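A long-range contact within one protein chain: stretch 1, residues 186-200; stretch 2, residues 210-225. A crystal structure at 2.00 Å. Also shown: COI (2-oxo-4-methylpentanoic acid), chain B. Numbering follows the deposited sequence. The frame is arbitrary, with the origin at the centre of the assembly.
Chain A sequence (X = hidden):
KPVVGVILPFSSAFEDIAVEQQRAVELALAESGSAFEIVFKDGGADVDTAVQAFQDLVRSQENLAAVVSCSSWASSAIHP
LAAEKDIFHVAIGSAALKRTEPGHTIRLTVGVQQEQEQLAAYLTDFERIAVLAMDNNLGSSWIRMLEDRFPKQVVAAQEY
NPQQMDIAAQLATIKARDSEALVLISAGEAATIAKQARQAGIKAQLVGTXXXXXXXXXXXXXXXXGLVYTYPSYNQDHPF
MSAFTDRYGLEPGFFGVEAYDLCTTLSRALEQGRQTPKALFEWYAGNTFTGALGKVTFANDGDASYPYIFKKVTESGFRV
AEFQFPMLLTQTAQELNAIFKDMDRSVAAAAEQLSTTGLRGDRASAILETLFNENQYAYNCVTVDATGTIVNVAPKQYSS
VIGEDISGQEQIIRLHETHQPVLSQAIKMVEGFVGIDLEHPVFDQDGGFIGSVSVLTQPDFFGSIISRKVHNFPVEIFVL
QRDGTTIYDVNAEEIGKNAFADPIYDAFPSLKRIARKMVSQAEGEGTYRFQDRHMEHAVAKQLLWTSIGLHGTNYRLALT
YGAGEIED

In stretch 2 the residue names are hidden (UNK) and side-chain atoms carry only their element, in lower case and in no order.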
ATOM      1  N   SER A 186     -14.190 -12.734  -3.849  1.00 41.97           N
ATOM      2  CA  SER A 186     -14.946 -13.794  -3.222  1.00 45.40           C
ATOM      3  C   SER A 186     -14.585 -13.923  -1.742  1.00 40.44           C
ATOM      4  O   SER A 186     -13.445 -13.697  -1.321  1.00 41.71           O
ATOM      5  CB  SER A 186     -14.667 -15.154  -3.895  1.00 46.41           C
ATOM      6  OG  SER A 186     -14.689 -15.091  -5.299  1.00 46.65           O
ATOM      7  N   ALA A 187     -15.562 -14.347  -0.963  1.00 40.11           N
ATOM      8  CA  ALA A 187     -15.290 -14.852   0.367  1.00 42.83           C
ATOM      9  C   ALA A 187     -15.182 -16.383   0.274  1.00 45.41           C
ATOM     10  O   ALA A 187     -14.516 -16.903  -0.632  1.00 43.64           O
ATOM     11  CB  ALA A 187     -16.384 -14.387   1.356  1.00 34.96           C
ATOM     12  N   GLY A 188     -15.815 -17.115   1.182  1.00 46.42           N
ATOM     13  CA  GLY A 188     -15.580 -18.558   1.281  1.00 38.77           C
ATOM     14  C   GLY A 188     -15.991 -19.361   0.037  1.00 46.69           C
ATOM     15  O   GLY A 188     -15.479 -20.461  -0.169  1.00 39.98           O
ATOM     16  N   GLU A 189     -16.907 -18.817  -0.769  1.00 47.21           N
ATOM     17  CA  GLU A 189     -17.441 -19.507  -1.946  1.00 49.29           C
ATOM     18  C   GLU A 189     -16.325 -19.738  -2.983  1.00 57.44           C
ATOM     19  O   GLU A 189     -16.493 -20.488  -3.950  1.00 55.42           O
ATOM     20  CB  GLU A 189     -18.621 -18.720  -2.593  1.00 38.58           C
ATOM     21  CG  GLU A 189     -18.250 -17.402  -3.297  1.00 48.04           C
ATOM     22  CD  GLU A 189     -18.197 -16.203  -2.334  1.00 43.19           C
ATOM     23  OE1 GLU A 189     -18.220 -16.443  -1.133  1.00 44.05           O
ATOM     24  OE2 GLU A 189     -18.171 -15.040  -2.806  1.00 41.35           O
ATOM     25  N   ALA A 190     -15.194 -19.077  -2.778  1.00 48.64           N
ATOM     26  CA  ALA A 190     -14.022 -19.273  -3.605  1.00 53.03           C
ATOM     27  C   ALA A 190     -13.536 -20.711  -3.630  1.00 48.06           C
ATOM     28  O   ALA A 190     -12.885 -21.082  -4.575  1.00 46.88           O
ATOM     29  CB  ALA A 190     -12.891 -18.369  -3.153  1.00 43.97           C
ATOM     30  N   ALA A 191     -13.817 -21.512  -2.610  1.00 49.37           N
ATOM     31  CA  ALA A 191     -13.391 -22.915  -2.634  1.00 56.38           C
ATOM     32  C   ALA A 191     -14.136 -23.715  -3.727  1.00 62.12           C
ATOM     33  O   ALA A 191     -13.586 -24.638  -4.316  1.00 60.22           O
ATOM     34  CB  ALA A 191     -13.599 -23.563  -1.286  1.00 54.57           C
ATOM     35  N   THR A 192     -15.380 -23.343  -3.988  1.00 59.37           N
ATOM     36  CA  THR A 192     -16.165 -23.947  -5.058  1.00 63.31           C
ATOM     37  C   THR A 192     -15.755 -23.405  -6.425  1.00 65.69           C
ATOM     38  O   THR A 192     -15.602 -24.166  -7.405  1.00 59.51           O
ATOM     39  CB  THR A 192     -17.663 -23.708  -4.831  1.00 62.70           C
ATOM     40  OG1 THR A 192     -18.063 -24.432  -3.666  1.00 68.80           O
ATOM     41  CG2 THR A 192     -18.519 -24.172  -6.036  1.00 59.37           C
ATOM     42  N   ILE A 193     -15.579 -22.090  -6.494  1.00 52.55           N
ATOM     43  CA  ILE A 193     -15.096 -21.464  -7.716  1.00 62.69           C
ATOM     44  C   ILE A 193     -13.771 -22.117  -8.129  1.00 61.30           C
ATOM     45  O   ILE A 193     -13.628 -22.538  -9.268  1.00 63.15           O
ATOM     46  CB  ILE A 193     -14.939 -19.938  -7.547  1.00 57.33           C
ATOM     47  CG1 ILE A 193     -16.303 -19.297  -7.300  1.00 60.71           C
ATOM     48  CG2 ILE A 193     -14.354 -19.311  -8.792  1.00 45.57           C
ATOM     49  CD1 ILE A 193     -16.240 -17.799  -6.834  1.00 45.62           C
ATOM     50  N   ALA A 194     -12.835 -22.228  -7.189  1.00 56.79           N
ATOM     51  CA  ALA A 194     -11.538 -22.866  -7.432  1.00 55.36           C
ATOM     52  C   ALA A 194     -11.672 -24.288  -7.998  1.00 65.09           C
ATOM     53  O   ALA A 194     -10.963 -24.650  -8.932  1.00 61.55           O
ATOM     54  CB  ALA A 194     -10.728 -22.916  -6.146  1.00 44.18           C
ATOM     55  N   LYS A 195     -12.566 -25.078  -7.412  1.00 69.40           N
ATOM     56  CA  LYS A 195     -12.755 -26.476  -7.791  1.00 68.75           C
ATOM     57  C   LYS A 195     -13.174 -26.567  -9.243  1.00 67.59           C
ATOM     58  O   LYS A 195     -12.528 -27.240 -10.051  1.00 61.46           O
ATOM     59  CB  LYS A 195     -13.816 -27.139  -6.914  1.00 70.90           C
ATOM     60  CG  LYS A 195     -13.678 -28.655  -6.772  1.00 79.51           C
ATOM     61  CD  LYS A 195     -15.019 -29.376  -6.739  1.00 85.40           C
ATOM     62  CE  LYS A 195     -14.910 -30.682  -5.954  1.00 89.43           C
ATOM     63  NZ  LYS A 195     -16.143 -31.508  -6.021  1.00 88.55           N
ATOM     64  N   GLN A 196     -14.268 -25.878  -9.552  1.00 71.29           N
ATOM     65  CA  GLN A 196     -14.864 -25.923 -10.868  1.00 78.15           C
ATOM     66  C   GLN A 196     -13.903 -25.372 -11.915  1.00 85.85           C
ATOM     67  O   GLN A 196     -13.797 -25.923 -13.013  1.00 97.70           O
ATOM     68  CB  GLN A 196     -16.179 -25.151 -10.866  1.00 73.50           C
ATOM     69  CG  GLN A 196     -17.224 -25.765  -9.935  1.00 73.19           C
ATOM     70  CD  GLN A 196     -18.611 -25.147 -10.087  1.00 72.03           C
ATOM     71  OE1 GLN A 196     -18.858 -24.347 -10.986  1.00 74.80           O
ATOM     72  NE2 GLN A 196     -19.525 -25.541  -9.214  1.00 68.26           N
ATOM     73  N   ALA A 197     -13.183 -24.306 -11.575  1.00 62.23           N
ATOM     74  CA  ALA A 197     -12.222 -23.733 -12.514  1.00 62.47           C
ATOM     75  C   ALA A 197     -11.092 -24.722 -12.852  1.00 65.90           C
ATOM     76  O   ALA A 197     -10.716 -24.861 -14.020  1.00 63.68           O
ATOM     77  CB  ALA A 197     -11.647 -22.441 -11.965  1.00 64.56           C
ATOM     78  N   ARG A 198     -10.557 -25.408 -11.843  1.00 67.84           N
ATOM     79  CA  ARG A 198      -9.504 -26.389 -12.072  1.00 74.96           C
ATOM     80  C   ARG A 198     -10.064 -27.587 -12.852  1.00 85.35           C
ATOM     81  O   ARG A 198      -9.380 -28.147 -13.711  1.00 85.78           O
ATOM     82  CB  ARG A 198      -8.884 -26.837 -10.747  1.00 65.92           C
ATOM     83  CG  ARG A 198      -8.033 -25.751 -10.048  1.00 68.52           C
ATOM     84  CD  ARG A 198      -6.650 -25.666 -10.655  1.00 72.00           C
ATOM     85  NE  ARG A 198      -5.716 -24.826  -9.890  1.00 66.47           N
ATOM     86  CZ  ARG A 198      -5.307 -23.611 -10.261  1.00 62.96           C
ATOM     87  NH1 ARG A 198      -5.747 -23.044 -11.380  1.00 60.60           N
ATOM     88  NH2 ARG A 198      -4.440 -22.952  -9.514  1.00 58.82           N
ATOM     89  N   GLN A 199     -11.313 -27.955 -12.573  1.00 84.25           N
ATOM     90  CA  GLN A 199     -11.957 -29.079 -13.253  1.00 83.35           C
ATOM     91  C   GLN A 199     -12.341 -28.688 -14.679  1.00 86.00           C
ATOM     92  O   GLN A 199     -12.518 -29.544 -15.544  1.00 93.22           O
ATOM     93  CB  GLN A 199     -13.188 -29.559 -12.469  1.00 73.14           C
ATOM     94  CG  GLN A 199     -12.836 -30.473 -11.271  1.00 75.55           C
ATOM     95  CD  GLN A 199     -14.041 -30.847 -10.420  1.00 76.82           C
ATOM     96  OE1 GLN A 199     -15.129 -30.282 -10.577  1.00 78.95           O
ATOM     97  NE2 GLN A 199     -13.851 -31.797  -9.503  1.00 68.75           N
ATOM     98  N   ALA A 200     -12.454 -27.386 -14.914  1.00 71.84           N
ATOM     99  CA  ALA A 200     -12.744 -26.853 -16.232  1.00 70.51           C
ATOM    100  C   ALA A 200     -11.461 -26.620 -17.058  1.00 78.39           C
ATOM    101  O   ALA A 200     -11.523 -26.085 -18.176  1.00 70.99           O
ATOM    102  CB  ALA A 200     -13.544 -25.559 -16.109  1.00 60.62           C
ATOM    103  N   UNK A 210      -9.071  -9.733   0.949  1.00 38.03           N
ATOM    104  CA  UNK A 210      -9.275  -9.933   2.394  1.00 38.93           C
ATOM    105  C   UNK A 210     -10.330 -10.991   2.791  1.00 33.41           C
ATOM    106  O   UNK A 210     -10.049 -11.858   3.590  1.00 37.45           O
ATOM    107  c   UNK A 210     -12.775  -6.790   3.617  1.00 36.62           C
ATOM    108  n   UNK A 210     -13.375  -6.286   2.539  1.00 43.14           N
ATOM    109  c   UNK A 210     -10.184  -8.606   4.464  1.00 34.00           C
ATOM    110  c   UNK A 210     -10.690  -7.164   4.894  1.00 28.98           C
ATOM    111  n   UNK A 210     -11.477  -6.605   3.799  1.00 34.97           N
ATOM    112  c   UNK A 210      -9.614  -8.555   3.034  1.00 30.25           C
ATOM    113  n   UNK A 210     -13.482  -7.480   4.481  1.00 35.17           N
ATOM    114  N   UNK A 211     -11.546 -10.931   2.230  1.00 30.10           N
ATOM    115  CA  UNK A 211     -12.635 -11.865   2.555  1.00 32.65           C
ATOM    116  C   UNK A 211     -12.358 -13.348   2.299  1.00 34.71           C
ATOM    117  O   UNK A 211     -13.070 -14.197   2.843  1.00 36.56           O
ATOM    118  c   UNK A 211     -13.444  -9.989   1.350  1.00 36.83           C
ATOM    119  c   UNK A 211     -13.764 -11.403   1.624  1.00 41.33           C
ATOM    120  c   UNK A 211     -11.976  -9.971   1.203  1.00 32.89           C
ATOM    121  N   UNK A 212     -11.355 -13.664   1.491  1.00 42.13           N
ATOM    122  CA  UNK A 212     -11.179 -15.049   1.033  1.00 42.65           C
ATOM    123  C   UNK A 212     -10.562 -15.978   2.104  1.00 41.57           C
ATOM    124  O   UNK A 212     -10.600 -17.201   1.972  1.00 41.24           O
ATOM    125  c   UNK A 212      -8.862 -14.990   0.048  1.00 33.69           C
ATOM    126  c   UNK A 212     -10.108 -16.166  -2.543  1.00 46.49           C
ATOM    127  c   UNK A 212     -10.329 -15.062  -0.264  1.00 38.31           C
ATOM    128  c   UNK A 212     -10.625 -16.307  -1.120  1.00 41.07           C
ATOM    129  N   UNK A 213     -10.053 -15.420   3.199  1.00 40.14           N
ATOM    130  CA  UNK A 213      -9.387 -16.267   4.209  1.00 38.71           C
ATOM    131  C   UNK A 213     -10.413 -16.921   5.137  1.00 44.00           C
ATOM    132  O   UNK A 213     -10.580 -16.515   6.277  1.00 41.81           O
ATOM    133  c   UNK A 213      -8.369 -15.474   5.053  1.00 39.30           C
ATOM    134  n   UNK A 213      -6.825 -15.512   8.115  1.00 39.22           N
ATOM    135  o   UNK A 213      -5.479 -15.247   6.334  1.00 38.88           O
ATOM    136  c   UNK A 213      -6.523 -15.674   6.826  1.00 38.65           C
ATOM    137  c   UNK A 213      -7.543 -16.403   5.971  1.00 43.44           C
ATOM    138  N   UNK A 214     -11.091 -17.942   4.625  1.00 37.01           N
ATOM    139  CA  UNK A 214     -12.120 -18.664   5.364  1.00 40.45           C
ATOM    140  C   UNK A 214     -11.756 -20.156   5.392  1.00 49.19           C
ATOM    141  O   UNK A 214     -11.060 -20.648   4.492  1.00 46.59           O
ATOM    142  c   UNK A 214     -13.951 -16.083   5.566  1.00 50.77           C
ATOM    143  c   UNK A 214     -14.907 -16.140   7.849  1.00 41.69           C
ATOM    144  c   UNK A 214     -13.502 -18.448   4.731  1.00 37.12           C
ATOM    145  n   UNK A 214     -15.725 -16.710   8.726  1.00 40.90           N
ATOM    146  c   UNK A 214     -13.853 -17.018   4.330  1.00 45.87           C
ATOM    147  n   UNK A 214     -14.816 -16.630   6.611  1.00 49.84           N
ATOM    148  n   UNK A 214     -14.186 -15.082   8.211  1.00 48.52           N
ATOM    149  N   UNK A 215     -12.238 -20.873   6.403  1.00 48.42           N
ATOM    150  CA  UNK A 215     -11.838 -22.254   6.623  1.00 53.29           C
ATOM    151  C   UNK A 215     -12.188 -23.134   5.417  1.00 49.45           C
ATOM    152  O   UNK A 215     -11.451 -24.033   5.056  1.00 48.59           O
ATOM    153  c   UNK A 215     -12.499 -22.784   7.877  1.00 54.10           C
ATOM    154  N   UNK A 216     -13.317 -22.842   4.793  1.00 48.89           N
ATOM    155  CA  UNK A 216     -13.769 -23.553   3.600  1.00 57.26           C
ATOM    156  C   UNK A 216     -12.676 -23.555   2.520  1.00 61.42           C
ATOM    157  O   UNK A 216     -12.389 -24.573   1.877  1.00 56.07           O
ATOM    158  c   UNK A 216     -15.055 -22.876   3.120  1.00 59.84           C
ATOM    159  o   UNK A 216     -17.331 -21.695   2.310  1.00 73.37           O
ATOM    160  o   UNK A 216     -17.640 -22.963   0.531  1.00 78.66           O
ATOM    161  c   UNK A 216     -15.652 -23.336   1.823  1.00 68.46           C
ATOM    162  c   UNK A 216     -16.968 -22.614   1.530  1.00 76.20           C
ATOM    163  N   UNK A 217     -12.021 -22.410   2.380  1.00 50.63           N
ATOM    164  CA  UNK A 217     -11.019 -22.216   1.357  1.00 52.47           C
ATOM    165  C   UNK A 217      -9.792 -23.075   1.668  1.00 56.70           C
ATOM    166  O   UNK A 217      -9.221 -23.692   0.769  1.00 52.37           O
ATOM    167  c   UNK A 217     -11.813 -20.000   0.534  1.00 42.65           C
ATOM    168  c   UNK A 217      -9.396 -20.486   0.438  1.00 47.15           C
ATOM    169  c   UNK A 217     -10.668 -20.704   1.218  1.00 42.94           C
ATOM    170  N   UNK A 218      -9.415 -23.152   2.939  1.00 59.78           N
ATOM    171  CA  UNK A 218      -8.281 -23.979   3.366  1.00 55.45           C
ATOM    172  C   UNK A 218      -8.540 -25.492   3.208  1.00 57.80           C
ATOM    173  O   UNK A 218      -7.650 -26.250   2.826  1.00 53.01           O
ATOM    174  c   UNK A 218      -6.684 -23.949   6.891  1.00 47.74           C
ATOM    175  c   UNK A 218      -5.623 -24.571   4.750  1.00 57.08           C
ATOM    176  c   UNK A 218      -6.909 -24.529   5.515  1.00 56.03           C
ATOM    177  c   UNK A 218      -7.945 -23.657   4.823  1.00 57.59           C
ATOM    178  N   UNK A 219      -9.761 -25.912   3.516  1.00 53.33           N
ATOM    179  CA  UNK A 219     -10.167 -27.305   3.422  1.00 57.91           C
ATOM    180  C   UNK A 219     -10.054 -27.824   1.995  1.00 65.14           C
ATOM    181  O   UNK A 219      -9.810 -29.010   1.769  1.00 67.86           O
ATOM    182  c   UNK A 219     -11.592 -27.458   3.919  1.00 56.78           C
ATOM    183  N   UNK A 220     -10.255 -26.911   1.048  1.00 55.39           N
ATOM    184  CA  UNK A 220     -10.224 -27.201  -0.367  1.00 55.99           C
ATOM    185  C   UNK A 220      -8.843 -26.961  -0.972  1.00 55.35           C
ATOM    186  O   UNK A 220      -8.735 -26.650  -2.163  1.00 58.26           O
ATOM    187  c   UNK A 220     -11.265 -26.365  -1.088  1.00 48.39           C
ATOM    188  N   UNK A 221      -7.794 -27.148  -0.168  1.00 43.11           N
ATOM    189  CA  UNK A 221      -6.420 -26.929  -0.638  1.00 49.27           C
ATOM    190  C   UNK A 221      -6.040 -27.814  -1.827  1.00 64.41           C
ATOM    191  O   UNK A 221      -5.071 -27.528  -2.535  1.00 58.52           O
ATOM    192  o   UNK A 221      -5.698 -28.357   1.190  1.00 71.10           O
ATOM    193  c   UNK A 221      -5.422 -27.159   0.495  1.00 61.41           C
ATOM    194  N   UNK A 222      -6.801 -28.875  -2.059  1.00 65.32           N
ATOM    195  CA  UNK A 222      -6.578 -29.692  -3.233  1.00 70.23           C
ATOM    196  C   UNK A 222      -6.691 -28.808  -4.469  1.00 69.07           C
ATOM    197  O   UNK A 222      -5.994 -29.018  -5.462  1.00 67.73           O
ATOM    198  c   UNK A 222      -7.584 -30.857  -3.295  1.00 71.17           C
ATOM    199  N   UNK A 223      -7.554 -27.796  -4.389  1.00 58.43           N
ATOM    200  CA  UNK A 223      -7.771 -26.895  -5.518  1.00 52.26           C
ATOM    201  C   UNK A 223      -7.217 -25.478  -5.289  1.00 63.29           C
ATOM    202  O   UNK A 223      -6.836 -24.798  -6.250  1.00 61.10           O
ATOM    203  c   UNK A 223      -9.766 -28.766  -7.344  1.00 72.16           C
ATOM    204  c   UNK A 223     -10.587 -28.827  -5.110  1.00 69.14           C
ATOM    205  c   UNK A 223      -9.889 -28.163  -6.104  1.00 67.94           C
ATOM    206  c   UNK A 223     -11.157 -30.073  -5.345  1.00 74.12           C
ATOM    207  c   UNK A 223     -11.042 -30.662  -6.589  1.00 77.39           C
ATOM    208  c   UNK A 223     -10.349 -30.014  -7.593  1.00 77.62           C
ATOM    209  c   UNK A 223      -9.260 -26.821  -5.838  1.00 52.92           C
ATOM    210  N   UNK A 224      -7.167 -25.044  -4.026  1.00 62.41           N
ATOM    211  CA  UNK A 224      -6.839 -23.658  -3.700  1.00 61.51           C
ATOM    212  C   UNK A 224      -5.371 -23.475  -3.313  1.00 60.36           C
ATOM    213  O   UNK A 224      -4.925 -22.353  -3.132  1.00 51.60           O
ATOM    214  o   UNK A 224      -7.547 -23.967  -1.389  1.00 45.86           O
ATOM    215  c   UNK A 224      -9.178 -23.096  -2.862  1.00 47.55           C
ATOM    216  c   UNK A 224      -7.710 -23.125  -2.530  1.00 48.44           C
ATOM    217  N   UNK A 225      -4.616 -24.563  -3.191  1.00 60.78           N
ATOM    218  CA  UNK A 225      -3.214 -24.481  -2.766  1.00 64.05           C
ATOM    219  C   UNK A 225      -2.394 -23.572  -3.690  1.00 62.17           C
ATOM    220  O   UNK A 225      -2.449 -23.717  -4.907  1.00 55.41           O
ATOM    221  c   UNK A 225      -1.145 -25.904  -2.280  1.00 70.67           C
ATOM    222  c   UNK A 225      -2.606 -25.891  -2.706  1.00 71.26           C
ATOM    223  n   UNK A 225      -0.256 -26.135  -3.237  1.00 83.06           N
ATOM    224  o   UNK A 225      -0.825 -25.757  -1.100  1.00 68.30           O
TER
HETATM  225  C1  COI B 601     -17.092  -6.184   2.039  1.00 36.97           C
HETATM  226  O1  COI B 601     -18.151  -5.720   1.540  1.00 37.44           O
HETATM  227  O2  COI B 601     -16.022  -5.525   2.071  1.00 38.38           O
HETATM  228  C2  COI B 601     -17.141  -7.538   2.661  1.00 41.90           C
HETATM  229  O3  COI B 601     -16.131  -8.036   3.123  1.00 38.78           O
HETATM  230  C3  COI B 601     -18.501  -8.191   2.703  1.00 42.07           C
HETATM  231  C4  COI B 601     -18.383  -9.596   3.177  1.00 50.08           C
HETATM  232  C5  COI B 601     -19.722  -9.986   3.764  1.00 44.57           C
HETATM  233  C6  COI B 601     -18.002 -10.402   1.944  1.00 45.60           C

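Position 210 carries three carbons, a nitrogen, and a carbon bearing two more nitrogens, a guanidinium; it is Arg210. It touches nothing on stretch 1 and instead binds the ligand, NH2 donating to COI O2 (2.8 Å) and NH1 to COI O3 (3.0 Å). At 211 three carbons close a ring onto the backbone nitrogen, which defines Pro211; its CB lies 4.0 Å from Ala187 CB, and its O receives a CA-H...O contact from Ala187 CA at 3.4 Å. Position 212 has four carbons, forked at the first, with one arm two carbons long: Ile212, whose CD1 packs 3.6 Å from Ala190 CB. Position 213, three carbons with an oxygen and a nitrogen on the third, points away from stretch 1 and is Gln213.

At 214 three carbons lead to a nitrogen and then to a carbon carrying two more nitrogens, a second guanidinium. This is Arg214, the N-cap residue of the helix that follows, with CG 3.7 Å from Gly188 N. The lone carbon at 215 points away, as Ala215. At 216 three carbons end in two oxygens, giving Glu216; its OE1 stands 3.3 Å from Gly188 O, but both are acceptors and no hydrogen bond forms. An ideal CB on Gly188 would lie 2.8 Å from Glu216 OE1, a clash. Position 217 has one carbon carrying two others, hence Val217, with CG2 4.2 Å from Ala190 CB. Four carbons forked at the second make 218 Leu218, and a single carbon makes 219 Ala219; neither touches stretch 1.

Position 220, again one carbon, is Ala220, its CB 3.7 Å from Ala191 CB. At 221 a carbon and an oxygen identify Ser221, and at 222 one carbon identifies Ala222, both out of reach. Position 223 bears a carbon and a six-carbon ring lying among Ala194, Lys195, Arg198 and Gln199: Phe223. Lys195 CG sits over one ring face, 3.3 Å from the centroid, in a CH-pi contact, while Arg198 CB lies at the ring edge. At 224 one carbon carries an oxygen and a carbon, as in Thr224; CG2 reaches Ala194 CB at 3.6 Å, and OG1 donates to Val217 O (2.7 Å). Position 225, two carbons with an oxygen and a nitrogen on the second, makes no contact with stretch 1 and is Asn225.

The contact works by packing, without a hydrogen bond between the stretches. The axes of helices 190-199 and 215-219 come within 8.7 Å, their N-to-C directions 29° apart, with Ala190 against Val217 and Ala191 against Glu216 and Val217; Gly188 lies against Glu216, Ala194 packs on Phe223 and Thr224, and Phe223 fills a hole farther along the first helix.

Stretch 2 210-225: RPIQRAEVLAASAFTN
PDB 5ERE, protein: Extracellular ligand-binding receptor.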